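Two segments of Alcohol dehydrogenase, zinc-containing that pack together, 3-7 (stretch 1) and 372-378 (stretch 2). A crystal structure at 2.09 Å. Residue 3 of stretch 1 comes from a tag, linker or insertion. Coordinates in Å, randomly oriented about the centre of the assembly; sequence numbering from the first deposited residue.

Stretch 1 3-7: LRAVR
Stretch 2, residues 372-378: SMEEIPE

The contact is anchored by a salt bridge between Arg 4 and Glu 374, in which one carboxylate oxygen accepts two hydrogen bonds from the guanidinium: Arg 4 NH2 to Glu 374 OE2 at 3.1 Å (N-H...O angle 152°) and Arg 4 NE to the same Glu 374 OE2 at 3.3 Å (146°). The oxygen lies at the edge of the guanidinium, near its plane, where the N-H bonds point. Arg 4 sends its CA-to-CB bond toward stretch 2 and reaches the acid with chi1 m (-67°), chi2 t (-175°), chi3 between wells at -34° and chi4 at -71°. Glu 374 starts with its CB directed away, and chi1 m (-54°), chi2 m (-61°) and chi3 -49° fold its end back to meet the arginine.

The same guanidinium serves a second purpose. Selenomethionine Met 373 lays its methyl over one face, with Met 373 CE 3.3 Å from Arg 4 NH2, so the flat cation offers its edge to charge and its face to an apolar group. Met 373 is extended through chi1 t (180°) and chi2 t (176°), then turns at chi3 p (71°). Its SE also approaches the backbone at Ala 5, 4.1 Å from Ala 5 CA, while the small Ala 5 side chain points away.

Beyond this pair the contact becomes apolar. Val 6, buried and with chi1 t (176°), directs its CB toward stretch 2, and its beta branch presents two methyls: Val 6 CG2 meets Met 373 CG at 3.7 Å, and Val 6 CG1 meets Ile 376 CG2 at 3.8 Å and Pro 377 CG at 4.3 Å. Such carbon-only contacts suit a buried side chain with no polar group to satisfy. Ile 376 has chi1 m (-71°) and chi2 m (-58°); its CB points toward the strand, though its end leads away. Pro 377, CB sideways, has a C-gamma exo pucker.

Stretch 1 is extended, with phi/psi from -133/154 at Arg 4 through -156/155 at Ala 5 to -87/111 at Val 6. The alternation places Arg 4 and Val 6 toward the partner, with tag-derived Leu 3 and Ala 5 facing away. The closest CA pair is Val 6 with Pro 377, at 7.2 Å.

Stretch 2 leaves Ser 372 at -85/164 and takes helical angles from Met 373 onward, leading into a helix that includes Ile 376 to Glu 378 and continues later in the chain. Glu 375 N donates a hydrogen bond to Ser 372 O at 3.0 Å, and Ile 376 N donates one to Met 373 O at 3.1 Å. Glu 375 OE2 accepts from Ser 372 N and Ser 372 OG, both at 3.1 Å, bracing the turn. Together the stretches bury 292 Å², summed over both sides.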

# COMPACT_ATOMS: atom_id res chain seq x y z
N LEU A 3 23.01 33.54 -30.55
CA LEU A 3 22.12 32.41 -30.29
C LEU A 3 20.69 32.67 -30.74
O LEU A 3 20.23 33.82 -30.77
CB LEU A 3 22.16 32.02 -28.81
CG LEU A 3 23.56 31.63 -28.31
CD1 LEU A 3 23.51 31.31 -26.85
CD2 LEU A 3 24.15 30.45 -29.12
N ARG A 4 20.00 31.60 -31.08
CA ARG A 4 18.62 31.66 -31.56
C ARG A 4 17.77 30.61 -30.84
O ARG A 4 18.29 29.59 -30.38
CB ARG A 4 18.56 31.47 -33.08
CG ARG A 4 19.20 32.63 -33.89
CD ARG A 4 19.03 32.48 -35.41
NE ARG A 4 19.05 31.09 -35.87
CZ ARG A 4 20.14 30.30 -35.91
NH1 ARG A 4 21.32 30.75 -35.50
NH2 ARG A 4 20.03 29.05 -36.34
N ALA A 5 16.47 30.89 -30.76
CA ALA A 5 15.50 30.04 -30.07
C ALA A 5 14.11 30.28 -30.64
O ALA A 5 13.84 31.37 -31.16
CB ALA A 5 15.51 30.32 -28.56
N VAL A 6 13.24 29.28 -30.50
CA VAL A 6 11.85 29.35 -30.93
C VAL A 6 11.00 29.95 -29.79
O VAL A 6 10.81 29.30 -28.73
CB VAL A 6 11.36 27.95 -31.31
CG1 VAL A 6 9.90 27.95 -31.66
CG2 VAL A 6 12.21 27.37 -32.48
N ARG A 7 10.50 31.17 -30.00
CA ARG A 7 9.75 31.89 -28.97
C ARG A 7 8.31 32.19 -29.37
O ARG A 7 8.02 32.45 -30.55
CB ARG A 7 10.47 33.18 -28.56
CG ARG A 7 11.94 32.97 -28.15
CD ARG A 7 12.44 34.12 -27.27
NE ARG A 7 12.18 33.89 -25.86
CZ ARG A 7 11.89 34.83 -24.97
NH1 ARG A 7 11.69 34.51 -23.71
NH2 ARG A 7 11.79 36.10 -25.35
N SER A 372 14.77 20.59 -38.29
CA SER A 372 15.71 21.55 -37.73
C SER A 372 14.95 22.59 -36.90
O SER A 372 13.74 22.72 -37.03
CB SER A 372 16.49 22.26 -38.84
OG SER A 372 15.61 23.10 -39.56
N MSE A 373 15.67 23.33 -36.06
CA MSE A 373 15.08 24.41 -35.27
C MSE A 373 14.23 25.38 -36.12
O MSE A 373 13.10 25.73 -35.73
CB MSE A 373 16.16 25.18 -34.50
CG MSE A 373 15.59 26.30 -33.68
SE MSE A 373 16.93 27.19 -32.61
CE MSE A 373 17.89 28.10 -34.03
N GLU A 374 14.76 25.79 -37.27
CA GLU A 374 14.07 26.70 -38.18
C GLU A 374 12.70 26.20 -38.62
O GLU A 374 11.80 27.00 -38.83
CB GLU A 374 14.90 26.99 -39.44
CG GLU A 374 16.32 27.51 -39.20
CD GLU A 374 16.37 28.84 -38.45
OE1 GLU A 374 15.63 29.78 -38.85
OE2 GLU A 374 17.15 28.94 -37.47
N GLU A 375 12.56 24.89 -38.77
CA GLU A 375 11.31 24.32 -39.26
C GLU A 375 10.24 24.16 -38.18
O GLU A 375 9.09 23.84 -38.51
CB GLU A 375 11.58 22.97 -39.90
CG GLU A 375 12.50 23.02 -41.11
CD GLU A 375 12.84 21.63 -41.61
OE1 GLU A 375 12.01 21.02 -42.33
OE2 GLU A 375 13.92 21.13 -41.25
N ILE A 376 10.62 24.38 -36.92
CA ILE A 376 9.72 24.17 -35.77
C ILE A 376 8.45 25.03 -35.84
O ILE A 376 7.35 24.49 -35.68
CB ILE A 376 10.43 24.35 -34.39
CG1 ILE A 376 11.39 23.19 -34.11
CG2 ILE A 376 9.42 24.50 -33.25
CD1 ILE A 376 10.75 21.78 -34.12
N PRO A 377 8.58 26.36 -36.05
CA PRO A 377 7.32 27.12 -36.08
C PRO A 377 6.35 26.57 -37.14
O PRO A 377 5.16 26.45 -36.88
CB PRO A 377 7.79 28.55 -36.42
CG PRO A 377 9.19 28.61 -35.86
CD PRO A 377 9.77 27.24 -36.10
N GLU A 378 6.88 26.19 -38.30
CA GLU A 378 6.08 25.63 -39.39
C GLU A 378 5.34 24.36 -38.94
O GLU A 378 4.15 24.18 -39.23
CB GLU A 378 6.97 25.35 -40.61
CG GLU A 378 6.26 24.66 -41.77
CD GLU A 378 7.22 23.96 -42.76
OE1 GLU A 378 8.36 24.43 -42.97
OE2 GLU A 378 6.82 22.93 -43.34